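Local coordinates for inosine-uridine preferring nucleoside hydrolase (Gardnerella vaginalis 315-A, PDB 6BA1), which belongs to the inosine-uridine preferring nucleoside hydrolase family and holds a calcium ion in a site built largely of aspartates, at residues Ile33-Thr38 with Pro61-Tyr66; Asn50-Thr55 with Ser101-Glu106; Leu204-Thr209 with Tyr230-Glu235. One frame throughout, in Å; residues are numbered along the deposited sequence.

Contact 1: residues Ile33-Thr38 with Pro61-Tyr66; sequences IGITGT and PEVKVY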
loop_
_atom_site.group_PDB
_atom_site.type_symbol
_atom_site.label_atom_id
_atom_site.label_comp_id
_atom_site.label_asym_id
_atom_site.label_seq_id
_atom_site.Cartn_x
_atom_site.Cartn_y
_atom_site.Cartn_z
ATOM N N ILE A 33 -8.030 20.543 -24.468
ATOM C CA ILE A 33 -8.694 20.258 -25.742
ATOM C C ILE A 33 -10.191 20.055 -25.520
ATOM O O ILE A 33 -11.010 20.626 -26.243
ATOM C CB ILE A 33 -8.168 18.983 -26.447
ATOM C CG1 ILE A 33 -6.659 19.019 -26.646
ATOM C CG2 ILE A 33 -8.824 18.827 -27.826
ATOM C CD1 ILE A 33 -6.069 17.657 -26.977
ATOM N N GLY A 34 -10.534 19.207 -24.557
ATOM C CA GLY A 34 -11.925 18.909 -24.260
ATOM C C GLY A 34 -12.163 18.325 -22.882
ATOM O O GLY A 34 -11.238 17.891 -22.213
ATOM N N ILE A 35 -13.423 18.343 -22.472
ATOM C CA ILE A 35 -13.870 17.770 -21.218
ATOM C C ILE A 35 -14.775 16.609 -21.569
ATOM O O ILE A 35 -15.890 16.801 -22.017
ATOM C CB ILE A 35 -14.618 18.806 -20.352
ATOM C CG1 ILE A 35 -13.633 19.865 -19.858
ATOM C CG2 ILE A 35 -15.324 18.141 -19.178
ATOM C CD1 ILE A 35 -14.266 21.054 -19.186
ATOM N N THR A 36 -14.271 15.396 -21.389
ATOM C CA THR A 36 -15.097 14.200 -21.468
ATOM C C THR A 36 -15.989 14.111 -20.219
ATOM O O THR A 36 -15.507 14.286 -19.106
ATOM C CB THR A 36 -14.217 12.952 -21.580
ATOM O OG1 THR A 36 -13.574 12.944 -22.867
ATOM C CG2 THR A 36 -15.056 11.702 -21.406
ATOM N N GLY A 37 -17.278 13.824 -20.404
ATOM C CA GLY A 37 -18.243 13.776 -19.293
ATOM C C GLY A 37 -18.503 12.358 -18.822
ATOM O O GLY A 37 -18.646 11.454 -19.640
ATOM N N THR A 38 -18.548 12.157 -17.507
ATOM C CA THR A 38 -18.913 10.862 -16.929
ATOM C C THR A 38 -19.815 11.102 -15.710
ATOM O O THR A 38 -20.302 12.221 -15.521
ATOM C CB THR A 38 -17.649 9.996 -16.628
ATOM O OG1 THR A 38 -18.010 8.614 -16.449
ATOM C CG2 THR A 38 -16.894 10.500 -15.398
ATOM N N PRO A 61 -14.977 29.345 -23.750
ATOM C CA PRO A 61 -16.009 28.565 -24.431
ATOM C C PRO A 61 -15.511 27.751 -25.630
ATOM O O PRO A 61 -16.335 27.165 -26.315
ATOM C CB PRO A 61 -17.012 29.637 -24.901
ATOM C CG PRO A 61 -16.475 30.960 -24.450
ATOM C CD PRO A 61 -15.025 30.753 -24.181
ATOM N N GLU A 62 -14.199 27.751 -25.896
ATOM C CA GLU A 62 -13.598 26.861 -26.901
ATOM C C GLU A 62 -13.506 25.407 -26.437
ATOM O O GLU A 62 -13.276 24.512 -27.250
ATOM C CB GLU A 62 -12.204 27.370 -27.347
ATOM C CG GLU A 62 -10.980 26.954 -26.524
ATOM C CD GLU A 62 -10.833 27.670 -25.187
ATOM O OE1 GLU A 62 -11.779 28.372 -24.775
ATOM O OE2 GLU A 62 -9.763 27.530 -24.546
ATOM N N VAL A 63 -13.655 25.176 -25.134
ATOM C CA VAL A 63 -13.535 23.838 -24.562
ATOM C C VAL A 63 -14.743 23.006 -24.975
ATOM O O VAL A 63 -15.849 23.239 -24.518
ATOM C CB VAL A 63 -13.401 23.885 -23.025
ATOM C CG1 VAL A 63 -13.414 22.479 -22.434
ATOM C CG2 VAL A 63 -12.132 24.625 -22.623
ATOM N N LYS A 64 -14.505 22.028 -25.834
ATOM C CA LYS A 64 -15.549 21.203 -26.426
ATOM C C LYS A 64 -15.850 20.048 -25.482
ATOM O O LYS A 64 -14.956 19.268 -25.144
ATOM C CB LYS A 64 -15.106 20.675 -27.788
ATOM C CG LYS A 64 -14.566 21.762 -28.704
ATOM C CD LYS A 64 -14.508 21.360 -30.169
ATOM C CE LYS A 64 -13.356 22.057 -30.928
ATOM N NZ LYS A 64 -13.799 22.459 -32.280
ATOM N N VAL A 65 -17.103 19.945 -25.050
ATOM C CA VAL A 65 -17.519 18.936 -24.075
ATOM C C VAL A 65 -18.121 17.728 -24.792
ATOM O O VAL A 65 -19.124 17.853 -25.486
ATOM C CB VAL A 65 -18.544 19.526 -23.088
ATOM C CG1 VAL A 65 -19.034 18.470 -22.109
ATOM C CG2 VAL A 65 -17.927 20.712 -22.352
ATOM N N TYR A 66 -17.506 16.561 -24.611
ATOM C CA TYR A 66 -17.958 15.323 -25.252
ATOM C C TYR A 66 -18.769 14.486 -24.271
ATOM O O TYR A 66 -18.790 14.757 -23.077
ATOM C CB TYR A 66 -16.766 14.544 -25.809
ATOM C CG TYR A 66 -16.003 15.335 -26.847
ATOM C CD1 TYR A 66 -16.221 15.140 -28.206
ATOM C CD2 TYR A 66 -15.072 16.301 -26.468
ATOM C CE1 TYR A 66 -15.518 15.874 -29.160
ATOM C CE2 TYR A 66 -14.371 17.040 -27.406
ATOM C CZ TYR A 66 -14.593 16.827 -28.749
ATOM O OH TYR A 66 -13.889 17.567 -29.675
#
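I35 and V65 sit side by side on neighbouring parallel strands, 31-37 and 64-67, which helix 44-57 joins as a beta-alpha-beta crossover at one edge of the main sheet. Three backbone hydrogen bonds of 3.1 to 3.2 Å fix the register: I35 N gives to K64 O, Y66 N to I35 O and G37 N to Y66 O. I35 thus bonds the partner strand through both its N and its O, as in a parallel sheet.

The side chain of I35 leaves on the face turned to helix 44-57. Its CB lies 4.3 Å from V65 CG2. CG1 stands anti to the carbonyl carbon (chi1 -69°) and meets V63 CG1 at 3.7 Å. The tip, CD1, comes to 3.6 Å from that same V63 methyl, the two side chains crossing obliquely, and also touches T55 of the helix. Branched aliphatic residues suit this buried layer: I35, V63 and V65 keep their bulk close to the backbone and pack beneath the helix, where V65 also meets V48 and L52.

On the opposite face, with T36 and K64, lies Y66, whose ring stacks with F113 of helix 110-121. The edge of the ring lies beside G34, whose bare backbone is consistent with so close a neighbour: Y66 CE2 is 4.4 Å from G34 CA.

Contact 2: residues Asn50-Thr55 with Ser101-Glu106; sequences NALAIT and SPRKAE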
loop_
_atom_site.group_PDB
_atom_site.type_symbol
_atom_site.label_atom_id
_atom_site.label_comp_id
_atom_site.label_asym_id
_atom_site.label_seq_id
_atom_site.Cartn_x
_atom_site.Cartn_y
_atom_site.Cartn_z
ATOM N N ASN A 50 -22.967 21.266 -16.679
ATOM C CA ASN A 50 -22.108 22.018 -15.772
ATOM C C ASN A 50 -20.802 22.371 -16.465
ATOM O O ASN A 50 -20.373 23.528 -16.440
ATOM C CB ASN A 50 -21.840 21.203 -14.495
ATOM C CG ASN A 50 -23.119 20.854 -13.746
ATOM O OD1 ASN A 50 -24.222 21.278 -14.125
ATOM N ND2 ASN A 50 -22.982 20.081 -12.683
ATOM N N ALA A 51 -20.190 21.372 -17.105
ATOM C CA ALA A 51 -18.935 21.556 -17.840
ATOM C C ALA A 51 -19.022 22.697 -18.853
ATOM O O ALA A 51 -18.160 23.577 -18.873
ATOM C CB ALA A 51 -18.539 20.264 -18.532
ATOM N N LEU A 52 -20.075 22.678 -19.672
ATOM C CA LEU A 52 -20.301 23.719 -20.677
ATOM C C LEU A 52 -20.487 25.082 -20.021
ATOM O O LEU A 52 -19.787 26.035 -20.366
ATOM C CB LEU A 52 -21.523 23.390 -21.535
ATOM C CG LEU A 52 -21.420 22.178 -22.466
ATOM C CD1 LEU A 52 -22.812 21.665 -22.835
ATOM C CD2 LEU A 52 -20.609 22.511 -23.720
ATOM N N ALA A 53 -21.419 25.151 -19.066
ATOM C CA ALA A 53 -21.735 26.393 -18.348
ATOM C C ALA A 53 -20.536 27.021 -17.629
ATOM O O ALA A 53 -20.382 28.245 -17.613
ATOM C CB ALA A 53 -22.862 26.148 -17.356
ATOM N N ILE A 54 -19.696 26.170 -17.039
ATOM C CA ILE A 54 -18.557 26.621 -16.239
ATOM C C ILE A 54 -17.388 27.051 -17.127
ATOM O O ILE A 54 -16.775 28.091 -16.874
ATOM C CB ILE A 54 -18.159 25.547 -15.195
ATOM C CG1 ILE A 54 -19.239 25.490 -14.105
ATOM C CG2 ILE A 54 -16.799 25.839 -14.554
ATOM C CD1 ILE A 54 -19.477 24.121 -13.507
ATOM N N THR A 55 -17.087 26.263 -18.159
ATOM C CA THR A 55 -16.057 26.634 -19.136
ATOM C C THR A 55 -16.347 27.998 -19.766
ATOM O O THR A 55 -15.432 28.813 -19.937
ATOM C CB THR A 55 -15.907 25.579 -20.254
ATOM O OG1 THR A 55 -17.198 25.195 -20.744
ATOM C CG2 THR A 55 -15.181 24.364 -19.735
ATOM N N SER A 101 -25.054 27.149 -20.665
ATOM C CA SER A 101 -24.360 27.524 -21.890
ATOM C C SER A 101 -25.271 27.205 -23.076
ATOM O O SER A 101 -25.868 26.123 -23.123
ATOM C CB SER A 101 -23.056 26.756 -22.044
ATOM O OG SER A 101 -22.439 27.040 -23.287
ATOM N N PRO A 102 -25.377 28.135 -24.039
ATOM C CA PRO A 102 -26.118 27.825 -25.261
ATOM C C PRO A 102 -25.374 26.860 -26.204
ATOM O O PRO A 102 -25.997 26.314 -27.117
ATOM C CB PRO A 102 -26.304 29.196 -25.913
ATOM C CG PRO A 102 -25.141 29.992 -25.442
ATOM C CD PRO A 102 -24.791 29.485 -24.071
ATOM N N ARG A 103 -24.068 26.661 -25.977
ATOM C CA ARG A 103 -23.287 25.612 -26.663
ATOM C C ARG A 103 -23.776 24.318 -26.095
ATOM O O ARG A 103 -24.317 24.268 -24.969
ATOM C CB ARG A 103 -21.752 25.751 -26.439
ATOM C CG ARG A 103 -21.367 27.155 -26.233
ATOM C CD ARG A 103 -19.831 27.479 -26.014
ATOM N NE ARG A 103 -19.237 26.652 -24.967
ATOM C CZ ARG A 103 -18.609 25.501 -25.165
ATOM N NH1 ARG A 103 -18.528 24.992 -26.396
ATOM N NH2 ARG A 103 -18.038 24.798 -24.190
ATOM N N LYS A 104 -23.628 23.252 -26.883
ATOM C CA LYS A 104 -24.060 21.911 -26.504
ATOM C C LYS A 104 -22.991 20.865 -26.772
ATOM O O LYS A 104 -21.936 21.176 -27.327
ATOM C CB LYS A 104 -25.386 21.586 -27.221
ATOM C CG LYS A 104 -26.539 22.446 -26.712
ATOM C CD LYS A 104 -27.908 21.791 -26.363
ATOM C CE LYS A 104 -28.502 22.442 -25.101
ATOM N NZ LYS A 104 -29.986 22.486 -25.079
ATOM N N ALA A 105 -23.251 19.631 -26.351
ATOM C CA ALA A 105 -22.271 18.551 -26.467
ATOM C C ALA A 105 -21.963 18.226 -27.914
ATOM O O ALA A 105 -22.847 18.279 -28.761
ATOM C CB ALA A 105 -22.776 17.304 -25.763
ATOM N N GLU A 106 -20.706 17.872 -28.192
ATOM C CA GLU A 106 -20.283 17.502 -29.549
ATOM C C GLU A 106 -20.982 16.227 -29.997
ATOM O O GLU A 106 -21.521 15.475 -29.181
ATOM C CB GLU A 106 -18.779 17.306 -29.622
ATOM C CG GLU A 106 -17.950 18.553 -29.312
ATOM C CD GLU A 106 -18.096 19.649 -30.338
ATOM O OE1 GLU A 106 -18.209 19.340 -31.533
ATOM O OE2 GLU A 106 -18.069 20.824 -29.938
#
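The guanidinium of R103 carries L52 CD2 over one face, 3.5 Å from R103 NH2, and has T55 OG1 at its edge, in plane, 3.6 Å from the same nitrogen; that last approach is a contact and not a hydrogen bond. The group is held by partners of the same chain: NE forms a salt bridge with D56, and NH2 donates to the carbonyl of V63. A bend at chi3 (-51°) turns NE out of the line of the aliphatic chain. Arginine suits the place, since its flat face accepts a leucine methyl while its N-H groups reach acceptors around the rim.

L52 points at the loop and spreads over it. Its CB packs on S101 CB at 3.7 Å, and CD1 rests 3.9 Å from K104 CA. T55 OG1 remains turned to its own helix, near the carbonyls of A51 and L52.

S101 is small enough to lie close against the helix backbone, and its hydroxyl bonds to D56. S101 OG also accepts from R103 N (3.2 Å, 139° at the hydrogen), which makes this an ST turn, here laid by the loop before helix 110-121 over the crossover helix 44-57 of a beta-alpha-beta unit.

Contact 3: residues Leu204-Thr209 with Tyr230-Glu235; sequences LTYKET and YIKAYE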
loop_
_atom_site.group_PDB
_atom_site.type_symbol
_atom_site.label_atom_id
_atom_site.label_comp_id
_atom_site.label_asym_id
_atom_site.label_seq_id
_atom_site.Cartn_x
_atom_site.Cartn_y
_atom_site.Cartn_z
ATOM N N LEU A 204 -8.206 23.074 1.876
ATOM C CA LEU A 204 -8.475 24.521 1.892
ATOM C C LEU A 204 -9.748 24.866 2.665
ATOM O O LEU A 204 -10.700 24.077 2.699
ATOM C CB LEU A 204 -8.450 25.157 0.483
ATOM C CG LEU A 204 -9.548 25.007 -0.593
ATOM C CD1 LEU A 204 -10.904 25.600 -0.180
ATOM C CD2 LEU A 204 -9.092 25.704 -1.858
ATOM N N THR A 205 -9.732 26.050 3.282
ATOM C CA THR A 205 -10.761 26.517 4.209
ATOM C C THR A 205 -11.355 27.813 3.647
ATOM O O THR A 205 -11.025 28.220 2.535
ATOM C CB THR A 205 -10.129 26.778 5.603
ATOM O OG1 THR A 205 -8.930 27.530 5.405
ATOM C CG2 THR A 205 -9.794 25.461 6.300
ATOM N N TYR A 206 -12.239 28.452 4.414
ATOM C CA TYR A 206 -12.813 29.750 4.036
ATOM C C TYR A 206 -11.779 30.881 3.910
ATOM O O TYR A 206 -12.036 31.867 3.216
ATOM C CB TYR A 206 -13.894 30.180 5.030
ATOM C CG TYR A 206 -15.006 29.182 5.225
ATOM C CD1 TYR A 206 -15.942 28.947 4.216
ATOM C CD2 TYR A 206 -15.131 28.472 6.421
ATOM C CE1 TYR A 206 -16.976 28.034 4.399
ATOM C CE2 TYR A 206 -16.160 27.569 6.614
ATOM C CZ TYR A 206 -17.073 27.350 5.595
ATOM O OH TYR A 206 -18.084 26.445 5.777
ATOM N N LYS A 207 -10.638 30.752 4.589
ATOM C CA LYS A 207 -9.499 31.673 4.414
ATOM C C LYS A 207 -9.125 31.834 2.930
ATOM O O LYS A 207 -8.834 32.952 2.478
ATOM C CB LYS A 207 -8.278 31.184 5.206
ATOM N N GLU A 208 -9.178 30.728 2.184
ATOM C CA GLU A 208 -8.832 30.689 0.759
ATOM C C GLU A 208 -9.981 31.150 -0.159
ATOM O O GLU A 208 -9.736 31.816 -1.164
ATOM C CB GLU A 208 -8.367 29.269 0.348
ATOM C CG GLU A 208 -6.984 28.866 0.869
ATOM C CD GLU A 208 -6.926 28.600 2.370
ATOM O OE1 GLU A 208 -7.884 28.026 2.935
ATOM O OE2 GLU A 208 -5.908 28.966 2.994
ATOM N N THR A 209 -11.222 30.800 0.177
ATOM C CA THR A 209 -12.384 31.162 -0.661
ATOM C C THR A 209 -12.768 32.643 -0.520
ATOM O O THR A 209 -13.310 33.236 -1.460
ATOM C CB THR A 209 -13.619 30.278 -0.383
ATOM O OG1 THR A 209 -14.125 30.533 0.930
ATOM C CG2 THR A 209 -13.271 28.791 -0.517
ATOM N N TYR A 230 -19.434 23.008 -0.476
ATOM C CA TYR A 230 -18.577 21.823 -0.364
ATOM C C TYR A 230 -17.894 21.726 1.009
ATOM O O TYR A 230 -17.758 20.628 1.553
ATOM C CB TYR A 230 -17.544 21.868 -1.494
ATOM C CG TYR A 230 -16.681 20.642 -1.721
ATOM C CD1 TYR A 230 -17.238 19.395 -2.003
ATOM C CD2 TYR A 230 -15.291 20.756 -1.743
ATOM C CE1 TYR A 230 -16.432 18.289 -2.255
ATOM C CE2 TYR A 230 -14.473 19.663 -2.006
ATOM C CZ TYR A 230 -15.043 18.434 -2.253
ATOM O OH TYR A 230 -14.219 17.354 -2.485
ATOM N N ILE A 231 -17.480 22.868 1.569
ATOM C CA ILE A 231 -16.875 22.900 2.912
ATOM C C ILE A 231 -17.918 22.655 4.013
ATOM O O ILE A 231 -17.658 21.895 4.949
ATOM C CB ILE A 231 -16.083 24.212 3.169
ATOM C CG1 ILE A 231 -14.845 24.273 2.242
ATOM C CG2 ILE A 231 -15.604 24.298 4.616
ATOM C CD1 ILE A 231 -14.343 25.680 1.996
ATOM N N LYS A 232 -19.083 23.293 3.910
ATOM C CA LYS A 232 -20.191 23.109 4.886
ATOM C C LYS A 232 -20.757 21.688 4.895
ATOM O O LYS A 232 -21.279 21.232 5.916
ATOM C CB LYS A 232 -21.323 24.126 4.675
ATOM C CG LYS A 232 -20.989 25.508 5.214
ATOM C CD LYS A 232 -22.168 26.443 5.159
ATOM C CE LYS A 232 -21.734 27.882 5.430
ATOM N NZ LYS A 232 -22.901 28.760 5.695
ATOM N N ALA A 233 -20.670 21.008 3.756
ATOM C CA ALA A 233 -20.942 19.576 3.687
ATOM C C ALA A 233 -19.847 18.791 4.416
ATOM O O ALA A 233 -20.155 17.898 5.209
ATOM C CB ALA A 233 -21.052 19.124 2.242
ATOM N N TYR A 234 -18.582 19.132 4.148
ATOM C CA TYR A 234 -17.438 18.527 4.856
ATOM C C TYR A 234 -17.449 18.807 6.372
ATOM O O TYR A 234 -16.975 17.978 7.146
ATOM C CB TYR A 234 -16.090 18.960 4.252
ATOM C CG TYR A 234 -15.501 17.986 3.241
ATOM C CD1 TYR A 234 -14.273 17.371 3.471
ATOM C CD2 TYR A 234 -16.166 17.687 2.045
ATOM C CE1 TYR A 234 -13.709 16.502 2.529
ATOM C CE2 TYR A 234 -15.614 16.844 1.096
ATOM C CZ TYR A 234 -14.409 16.231 1.340
ATOM O OH TYR A 234 -13.789 15.381 0.440
ATOM N N GLU A 235 -17.980 19.951 6.789
ATOM C CA GLU A 235 -18.176 20.247 8.221
ATOM C C GLU A 235 -19.013 19.193 8.964
ATOM O O GLU A 235 -18.798 18.990 10.156
ATOM C CB GLU A 235 -18.796 21.637 8.439
ATOM C CG GLU A 235 -17.814 22.788 8.326
ATOM C CD GLU A 235 -18.490 24.148 8.480
ATOM O OE1 GLU A 235 -19.650 24.236 8.923
ATOM O OE2 GLU A 235 -17.836 25.169 8.164
#
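The first turn of helix 206-213, with T205 at its N-cap, packs against the long helix 218-237, Y206 reaching across to I231 and E235. Y206 CG lies anti to the carbonyl carbon (chi1 -56°), and the ring slides past the side chain of I231 in the opposite direction, bringing Y206 CZ to 3.5 Å from I231 CG2. The methyl approaches the ring obliquely.

At the far end of the ring the hydroxyl finds its acceptor: Y206 OH donates to E235 OE2 over 2.7 Å. The carboxylate oxygen lies at the ring's edge, in plane, yet the carboxylate itself is turned 79° from the ring, and the hydroxyl meets OE2 from above the carboxylate plane, 55° out of it. The stem of K232 crosses the tyrosine at about a right angle, and its CG lies near the plane of the ring, beside the hydroxyl. Tyrosine suits this place because its ring packs on an aliphatic neighbour while its OH extends to the partly exposed E235.

Deeper in, the other branch of I231 packs against the start of the shorter helix. I231 CD1 lies 4.1 Å from L204 CD1 and meets T209 CG2 tip to tip, also at 4.1 Å, while T209 OG1 bonds to D228 on the long helix. The N-terminus of helix 206-213 is capped by E208: its OE1 accepts from T205 N (2.7 Å), the half of a capping box in which the third helical residue bonds back to the N-cap, and it accepts from T205 OG1 as well.

The chemistry is an apolar seam ending in a polar bond: the phenol donates to the carboxylate, which would help to stabilise the negative charge if E235 is ionised, as is likely for a partly exposed glutamate.

Contacts 1 and 2 are neighbours, their centres about 8 Å apart, and their segments alternate along the chain. They share one beta-alpha-beta unit: contact 1 pairs its two strands at the edge of the main sheet, and contact 2 lays a later loop over its helix, 44-57. Besides the side-chain links, a probable backbone hydrogen bond joins them, V65 O lying 3.1 Å from E106 N. Contact 3 follows both in sequence and joins helices 206-213 and 218-237; its centre is about 27 Å from that of contact 1 and about 26 Å from that of contact 2, and it touches neither. The first two therefore build one edge of the main sheet with its covering helix and loop, and the third a separate helical region.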